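Local coordinates for protein insecticidal Delta-Endotoxin Cry8Ea1 (PDB 3EB7) that acts as an insecticidal delta-endotoxin against beetle larvae living underground, probably by forming pores in gut-cell membranes through its N-terminal helical domain, at residues Ile1-Leu13 and Gln47-Ile59. Sequence-based numbering, arbitrary orientation.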
ATOM      1  N   ILE A   1      11.915   5.604 -18.611  1.00 36.67           N
ATOM      2  CA  ILE A   1      10.551   6.212 -18.443  1.00 36.39           C
ATOM      3  C   ILE A   1      10.362   6.701 -16.996  1.00 35.48           C
ATOM      4  O   ILE A   1      10.794   6.085 -16.023  1.00 34.29           O
ATOM      5  CB  ILE A   1       9.318   5.371 -19.122  1.00 36.60           C
ATOM      6  CG1 ILE A   1       7.992   5.357 -18.311  1.00 36.36           C
ATOM      7  CG2 ILE A   1       9.707   3.921 -19.486  1.00 39.10           C
ATOM      8  CD1 ILE A   1       7.047   6.557 -18.594  1.00 33.44           C
ATOM      9  N   SER A   2       9.757   7.873 -16.913  1.00 35.25           N
ATOM     10  CA  SER A   2       9.534   8.566 -15.670  1.00 35.04           C
ATOM     11  C   SER A   2       8.664   7.800 -14.669  1.00 34.24           C
ATOM     12  O   SER A   2       8.933   7.854 -13.468  1.00 33.74           O
ATOM     13  CB  SER A   2       8.994   9.967 -15.966  1.00 35.22           C
ATOM     14  OG  SER A   2      10.086  10.788 -16.403  1.00 36.32           O
ATOM     15  N   GLU A   3       7.682   7.050 -15.179  1.00 33.73           N
ATOM     16  CA  GLU A   3       6.778   6.241 -14.344  1.00 32.93           C
ATOM     17  C   GLU A   3       7.539   5.236 -13.485  1.00 31.65           C
ATOM     18  O   GLU A   3       7.388   5.269 -12.267  1.00 30.62           O
ATOM     19  CB  GLU A   3       5.728   5.538 -15.203  1.00 32.48           C
ATOM     20  CG  GLU A   3       4.620   6.470 -15.725  1.00 33.40           C
ATOM     21  CD  GLU A   3       3.648   5.741 -16.678  1.00 35.04           C
ATOM     22  OE1 GLU A   3       3.471   4.496 -16.558  1.00 39.28           O
ATOM     23  OE2 GLU A   3       3.062   6.407 -17.559  1.00 36.56           O
ATOM     24  N   ARG A   4       8.368   4.397 -14.118  1.00 30.48           N
ATOM     25  CA  ARG A   4       9.238   3.407 -13.433  1.00 31.33           C
ATOM     26  C   ARG A   4      10.101   4.033 -12.378  1.00 30.04           C
ATOM     27  O   ARG A   4      10.198   3.524 -11.272  1.00 30.07           O
ATOM     28  CB  ARG A   4      10.197   2.672 -14.411  1.00 31.75           C
ATOM     29  CG  ARG A   4       9.545   2.159 -15.676  1.00 36.18           C
ATOM     30  CD  ARG A   4      10.484   2.227 -16.878  1.00 39.31           C
ATOM     31  NE  ARG A   4      11.481   1.184 -16.827  1.00 43.38           N
ATOM     32  CZ  ARG A   4      11.494   0.107 -17.618  1.00 47.25           C
ATOM     33  NH1 ARG A   4      10.558  -0.064 -18.548  1.00 47.00           N
ATOM     34  NH2 ARG A   4      12.457  -0.807 -17.476  1.00 45.97           N
ATOM     35  N   ASP A   5      10.756   5.123 -12.758  1.00 29.78           N
ATOM     36  CA  ASP A   5      11.592   5.946 -11.857  1.00 29.66           C
ATOM     37  C   ASP A   5      10.822   6.493 -10.647  1.00 27.51           C
ATOM     38  O   ASP A   5      11.271   6.364  -9.508  1.00 27.34           O
ATOM     39  CB  ASP A   5      12.149   7.119 -12.665  1.00 30.96           C
ATOM     40  CG  ASP A   5      13.476   7.640 -12.125  1.00 36.80           C
ATOM     41  OD1 ASP A   5      13.866   7.275 -10.976  1.00 40.52           O
ATOM     42  OD2 ASP A   5      14.131   8.436 -12.874  1.00 42.74           O
ATOM     43  N   ALA A   6       9.665   7.108 -10.906  1.00 25.86           N
ATOM     44  CA  ALA A   6       8.804   7.700  -9.853  1.00 24.18           C
ATOM     45  C   ALA A   6       8.316   6.656  -8.856  1.00 22.92           C
ATOM     46  O   ALA A   6       8.319   6.884  -7.660  1.00 22.92           O
ATOM     47  CB  ALA A   6       7.649   8.438 -10.461  1.00 22.96           C
ATOM     48  N   VAL A   7       7.941   5.501  -9.372  1.00 22.85           N
ATOM     49  CA  VAL A   7       7.404   4.407  -8.581  1.00 22.92           C
ATOM     50  C   VAL A   7       8.535   3.780  -7.781  1.00 22.84           C
ATOM     51  O   VAL A   7       8.370   3.388  -6.636  1.00 21.63           O
ATOM     52  CB  VAL A   7       6.695   3.395  -9.507  1.00 22.98           C
ATOM     53  CG1 VAL A   7       6.464   2.060  -8.812  1.00 24.45           C
ATOM     54  CG2 VAL A   7       5.360   3.993  -9.932  1.00 23.38           C
ATOM     55  N   LYS A   8       9.709   3.736  -8.402  1.00 23.35           N
ATOM     56  CA  LYS A   8      10.901   3.278  -7.739  1.00 23.57           C
ATOM     57  C   LYS A   8      11.175   4.183  -6.541  1.00 22.44           C
ATOM     58  O   LYS A   8      11.407   3.714  -5.451  1.00 22.05           O
ATOM     59  CB  LYS A   8      12.052   3.261  -8.757  1.00 24.21           C
ATOM     60  CG  LYS A   8      13.207   2.386  -8.399  1.00 27.70           C
ATOM     61  CD  LYS A   8      14.349   2.613  -9.378  1.00 34.80           C
ATOM     62  CE  LYS A   8      15.723   2.416  -8.712  1.00 37.77           C
ATOM     63  NZ  LYS A   8      16.322   3.703  -8.247  1.00 38.16           N
ATOM     64  N   THR A   9      11.105   5.491  -6.746  1.00 22.48           N
ATOM     65  CA  THR A   9      11.352   6.474  -5.695  1.00 22.08           C
ATOM     66  C   THR A   9      10.357   6.369  -4.548  1.00 22.22           C
ATOM     67  O   THR A   9      10.743   6.333  -3.376  1.00 23.10           O
ATOM     68  CB  THR A   9      11.287   7.896  -6.277  1.00 22.54           C
ATOM     69  OG1 THR A   9      12.273   8.001  -7.314  1.00 25.13           O
ATOM     70  CG2 THR A   9      11.563   8.952  -5.192  1.00 20.92           C
ATOM     71  N   ALA A  10       9.079   6.337  -4.899  1.00 21.94           N
ATOM     72  CA  ALA A  10       7.991   6.286  -3.949  1.00 21.73           C
ATOM     73  C   ALA A  10       8.026   4.998  -3.130  1.00 21.74           C
ATOM     74  O   ALA A  10       7.780   5.030  -1.920  1.00 21.26           O
ATOM     75  CB  ALA A  10       6.663   6.418  -4.687  1.00 21.76           C
ATOM     76  N   ILE A  11       8.330   3.865  -3.770  1.00 21.43           N
ATOM     77  CA  ILE A  11       8.390   2.587  -3.024  1.00 21.50           C
ATOM     78  C   ILE A  11       9.540   2.584  -2.037  1.00 22.70           C
ATOM     79  O   ILE A  11       9.409   2.109  -0.903  1.00 23.46           O
ATOM     80  CB  ILE A  11       8.471   1.369  -3.960  1.00 20.74           C
ATOM     81  CG1 ILE A  11       7.065   1.020  -4.467  1.00 19.19           C
ATOM     82  CG2 ILE A  11       9.068   0.182  -3.254  1.00 19.72           C
ATOM     83  CD1 ILE A  11       7.051  -0.011  -5.568  1.00 15.84           C
ATOM     84  N   SER A  12      10.675   3.129  -2.477  1.00 23.44           N
ATOM     85  CA  SER A  12      11.863   3.219  -1.663  1.00 23.66           C
ATOM     86  C   SER A  12      11.628   4.110  -0.426  1.00 24.03           C
ATOM     87  O   SER A  12      12.068   3.795   0.699  1.00 23.38           O
ATOM     88  CB  SER A  12      12.974   3.802  -2.541  1.00 24.20           C
ATOM     89  OG  SER A  12      14.074   4.214  -1.759  1.00 27.20           O
ATOM     90  N   LEU A  13      10.952   5.240  -0.652  1.00 23.99           N
ATOM     91  CA  LEU A  13      10.644   6.190   0.393  1.00 23.83           C
ATOM     92  C   LEU A  13       9.721   5.582   1.413  1.00 23.68           C
ATOM     93  O   LEU A  13      10.016   5.685   2.598  1.00 23.16           O
ATOM     94  CB  LEU A  13      10.057   7.481  -0.183  1.00 24.70           C
ATOM     95  CG  LEU A  13      10.928   8.737  -0.274  1.00 25.86           C
ATOM     96  CD1 LEU A  13      12.446   8.509  -0.164  1.00 26.58           C
ATOM     97  CD2 LEU A  13      10.606   9.423  -1.552  1.00 27.96           C
ATOM     98  N   GLN A  47      14.371  15.628  -9.283  1.00 26.28           N
ATOM     99  CA  GLN A  47      13.630  14.387  -9.006  1.00 25.51           C
ATOM    100  C   GLN A  47      12.112  14.670  -8.945  1.00 24.26           C
ATOM    101  O   GLN A  47      11.310  13.821  -9.262  1.00 24.55           O
ATOM    102  CB  GLN A  47      14.198  13.671  -7.766  1.00 25.80           C
ATOM    103  CG  GLN A  47      13.735  12.229  -7.551  1.00 28.26           C
ATOM    104  CD  GLN A  47      14.169  11.263  -8.655  1.00 30.05           C
ATOM    105  OE1 GLN A  47      13.474  10.294  -8.932  1.00 31.38           O
ATOM    106  NE2 GLN A  47      15.285  11.559  -9.324  1.00 30.35           N
ATOM    107  N   TRP A  48      11.726  15.898  -8.609  1.00 23.24           N
ATOM    108  CA  TRP A  48      10.313  16.292  -8.602  1.00 22.09           C
ATOM    109  C   TRP A  48       9.657  16.400 -10.002  1.00 21.89           C
ATOM    110  O   TRP A  48       8.441  16.190 -10.150  1.00 19.92           O
ATOM    111  CB  TRP A  48      10.126  17.596  -7.817  1.00 22.10           C
ATOM    112  CG  TRP A  48      10.670  17.505  -6.398  1.00 21.19           C
ATOM    113  CD1 TRP A  48      11.926  17.789  -5.986  1.00 20.35           C
ATOM    114  CD2 TRP A  48       9.957  17.063  -5.242  1.00 20.97           C
ATOM    115  NE1 TRP A  48      12.050  17.579  -4.627  1.00 21.88           N
ATOM    116  CE2 TRP A  48      10.850  17.136  -4.145  1.00 22.45           C
ATOM    117  CE3 TRP A  48       8.638  16.646  -5.020  1.00 19.48           C
ATOM    118  CZ2 TRP A  48      10.468  16.790  -2.843  1.00 23.48           C
ATOM    119  CZ3 TRP A  48       8.260  16.311  -3.746  1.00 21.46           C
ATOM    120  CH2 TRP A  48       9.171  16.369  -2.667  1.00 21.64           C
ATOM    121  N   GLU A  49      10.462  16.747 -11.011  1.00 21.48           N
ATOM    122  CA  GLU A  49       9.995  16.778 -12.404  1.00 21.67           C
ATOM    123  C   GLU A  49       9.592  15.372 -12.830  1.00 20.93           C
ATOM    124  O   GLU A  49       8.618  15.214 -13.508  1.00 20.90           O
ATOM    125  CB  GLU A  49      11.072  17.367 -13.343  1.00 22.05           C
ATOM    126  CG  GLU A  49      10.919  17.007 -14.824  1.00 21.87           C
ATOM    127  CD  GLU A  49       9.720  17.694 -15.521  1.00 25.68           C
ATOM    128  OE1 GLU A  49       8.967  18.445 -14.872  1.00 22.91           O
ATOM    129  OE2 GLU A  49       9.531  17.477 -16.755  1.00 27.71           O
ATOM    130  N   ILE A  50      10.334  14.352 -12.398  1.00 20.34           N
ATOM    131  CA  ILE A  50       9.929  12.952 -12.598  1.00 19.40           C
ATOM    132  C   ILE A  50       8.525  12.571 -12.044  1.00 19.15           C
ATOM    133  O   ILE A  50       7.786  11.824 -12.700  1.00 20.43           O
ATOM    134  CB  ILE A  50      11.062  12.012 -12.094  1.00 20.06           C
ATOM    135  CG1 ILE A  50      12.323  12.266 -12.938  1.00 20.75           C
ATOM    136  CG2 ILE A  50      10.646  10.505 -12.128  1.00 19.21           C
ATOM    137  CD1 ILE A  50      13.595  11.664 -12.361  1.00 24.59           C
ATOM    138  N   PHE A  51       8.170  13.068 -10.864  1.00 18.72           N
ATOM    139  CA  PHE A  51       6.822  12.920 -10.290  1.00 20.65           C
ATOM    140  C   PHE A  51       5.730  13.563 -11.158  1.00 20.78           C
ATOM    141  O   PHE A  51       4.613  13.027 -11.289  1.00 20.61           O
ATOM    142  CB  PHE A  51       6.758  13.481  -8.841  1.00 20.72           C
ATOM    143  CG  PHE A  51       7.466  12.620  -7.814  1.00 22.81           C
ATOM    144  CD1 PHE A  51       8.511  13.126  -7.059  1.00 25.23           C
ATOM    145  CD2 PHE A  51       7.060  11.295  -7.588  1.00 25.65           C
ATOM    146  CE1 PHE A  51       9.178  12.326  -6.100  1.00 25.62           C
ATOM    147  CE2 PHE A  51       7.700  10.484  -6.622  1.00 24.01           C
ATOM    148  CZ  PHE A  51       8.764  10.999  -5.896  1.00 24.25           C
ATOM    149  N   MET A  52       6.056  14.704 -11.758  1.00 20.78           N
ATOM    150  CA  MET A  52       5.114  15.389 -12.630  1.00 22.00           C
ATOM    151  C   MET A  52       4.936  14.622 -13.935  1.00 21.80           C
ATOM    152  O   MET A  52       3.803  14.376 -14.385  1.00 22.70           O
ATOM    153  CB  MET A  52       5.587  16.808 -12.924  1.00 20.27           C
ATOM    154  CG  MET A  52       5.648  17.695 -11.728  1.00 20.74           C
ATOM    155  SD  MET A  52       6.077  19.401 -12.246  1.00 25.60           S
ATOM    156  CE  MET A  52       6.319  20.167 -10.630  1.00 22.05           C
ATOM    157  N   GLU A  53       6.052  14.234 -14.535  1.00 21.21           N
ATOM    158  CA  GLU A  53       6.029  13.439 -15.760  1.00 22.09           C
ATOM    159  C   GLU A  53       5.240  12.137 -15.602  1.00 21.07           C
ATOM    160  O   GLU A  53       4.489  11.726 -16.505  1.00 21.56           O
ATOM    161  CB  GLU A  53       7.454  13.165 -16.254  1.00 21.10           C
ATOM    162  CG  GLU A  53       8.217  14.441 -16.635  1.00 22.66           C
ATOM    163  CD  GLU A  53       9.638  14.167 -17.181  1.00 24.75           C
ATOM    164  OE1 GLU A  53      10.059  12.998 -17.300  1.00 28.08           O
ATOM    165  OE2 GLU A  53      10.362  15.136 -17.495  1.00 30.63           O
ATOM    166  N   GLN A  54       5.413  11.487 -14.463  1.00 20.82           N
ATOM    167  CA  GLN A  54       4.634  10.286 -14.140  1.00 20.67           C
ATOM    168  C   GLN A  54       3.119  10.494 -14.299  1.00 19.85           C
ATOM    169  O   GLN A  54       2.471   9.825 -15.074  1.00 18.60           O
ATOM    170  CB  GLN A  54       4.947   9.825 -12.702  1.00 20.92           C
ATOM    171  CG  GLN A  54       4.115   8.655 -12.283  1.00 22.74           C
ATOM    172  CD  GLN A  54       4.117   8.427 -10.777  1.00 24.09           C
ATOM    173  OE1 GLN A  54       3.932   7.292 -10.325  1.00 23.45           O
ATOM    174  NE2 GLN A  54       4.334   9.486 -10.000  1.00 19.35           N
ATOM    175  N   VAL A  55       2.555  11.429 -13.547  1.00 20.31           N
ATOM    176  CA  VAL A  55       1.103  11.547 -13.499  1.00 20.13           C
ATOM    177  C   VAL A  55       0.600  12.154 -14.817  1.00 21.09           C
ATOM    178  O   VAL A  55      -0.449  11.784 -15.282  1.00 21.41           O
ATOM    179  CB  VAL A  55       0.647  12.263 -12.202  1.00 19.70           C
ATOM    180  CG1 VAL A  55      -0.888  12.204 -12.016  1.00 19.00           C
ATOM    181  CG2 VAL A  55       1.327  11.581 -10.983  1.00 19.10           C
ATOM    182  N   GLU A  56       1.372  13.053 -15.434  1.00 21.45           N
ATOM    183  CA  GLU A  56       1.047  13.559 -16.784  1.00 22.77           C
ATOM    184  C   GLU A  56       0.944  12.430 -17.811  1.00 21.55           C
ATOM    185  O   GLU A  56       0.027  12.415 -18.636  1.00 22.17           O
ATOM    186  CB  GLU A  56       2.042  14.637 -17.253  1.00 21.77           C
ATOM    187  CG  GLU A  56       1.975  16.002 -16.495  1.00 23.83           C
ATOM    188  CD  GLU A  56       3.126  16.954 -16.950  1.00 26.43           C
ATOM    189  OE1 GLU A  56       2.864  18.000 -17.608  1.00 27.73           O
ATOM    190  OE2 GLU A  56       4.323  16.625 -16.684  1.00 32.77           O
ATOM    191  N   ALA A  57       1.890  11.495 -17.777  1.00 21.51           N
ATOM    192  CA  ALA A  57       1.805  10.290 -18.614  1.00 21.32           C
ATOM    193  C   ALA A  57       0.565   9.393 -18.278  1.00 21.40           C
ATOM    194  O   ALA A  57      -0.040   8.850 -19.167  1.00 21.64           O
ATOM    195  CB  ALA A  57       3.128   9.477 -18.553  1.00 19.89           C
ATOM    196  N   LEU A  58       0.204   9.249 -17.005  1.00 21.43           N
ATOM    197  CA  LEU A  58      -0.897   8.350 -16.588  1.00 22.12           C
ATOM    198  C   LEU A  58      -2.261   8.872 -17.027  1.00 23.12           C
ATOM    199  O   LEU A  58      -3.149   8.099 -17.369  1.00 22.73           O
ATOM    200  CB  LEU A  58      -0.907   8.165 -15.055  1.00 20.72           C
ATOM    201  CG  LEU A  58       0.199   7.303 -14.423  1.00 20.46           C
ATOM    202  CD1 LEU A  58       0.036   7.272 -12.920  1.00 18.13           C
ATOM    203  CD2 LEU A  58       0.174   5.899 -14.969  1.00 16.36           C
ATOM    204  N   ILE A  59      -2.412  10.193 -16.999  1.00 23.91           N
ATOM    205  CA  ILE A  59      -3.677  10.833 -17.311  1.00 25.10           C
ATOM    206  C   ILE A  59      -3.722  11.524 -18.685  1.00 26.52           C
ATOM    207  O   ILE A  59      -4.785  11.923 -19.138  1.00 26.29           O
ATOM    208  CB  ILE A  59      -4.053  11.849 -16.207  1.00 25.00           C
ATOM    209  CG1 ILE A  59      -3.100  13.050 -16.222  1.00 23.29           C
ATOM    210  CG2 ILE A  59      -4.163  11.112 -14.837  1.00 24.13           C
ATOM    211  CD1 ILE A  59      -3.473  14.157 -15.267  1.00 24.76           C
TER
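A6 sits against I50, F51 and Q54 where two helices of the N-terminal helical bundle of a Cry toxin cross. In this family that bundle is thought to carry the pore-forming activity. Helices 2-13 and 47-59 run closer to antiparallel than parallel, at 121°, with their axes 8.1 Å apart. The small methyl of A6 is consistent with this close approach: its CB lies 4.0 Å from I50 CG2 and 4.1 Å from F51 CD2. I50 CG2 also packs on the backbone of helix 2-13, 3.4 Å from S2 O. S2 OG to E53 OE1 is modelled at 2.4 Å, implausibly short, so the geometry of this hydrogen bond is doubtful. E3 OE2 comes 3.2 Å from A57 CB, and the E3 and L58 side chains cross obliquely. The E3 charge has a weak, long ion pair with R206 of helix 198-220, which also packs on L58. Helix 26-40 covers T9 and F51 through V39 and L40. With chi1 of T9 at -59°, OG1 lies beside the backbone N, near both Q47 OE1 and D5 O, and its one proton may go to either. The same rotation points CG2 to the F51 ring, and the methyl meets the ring obliquely, 3.5 Å from CZ.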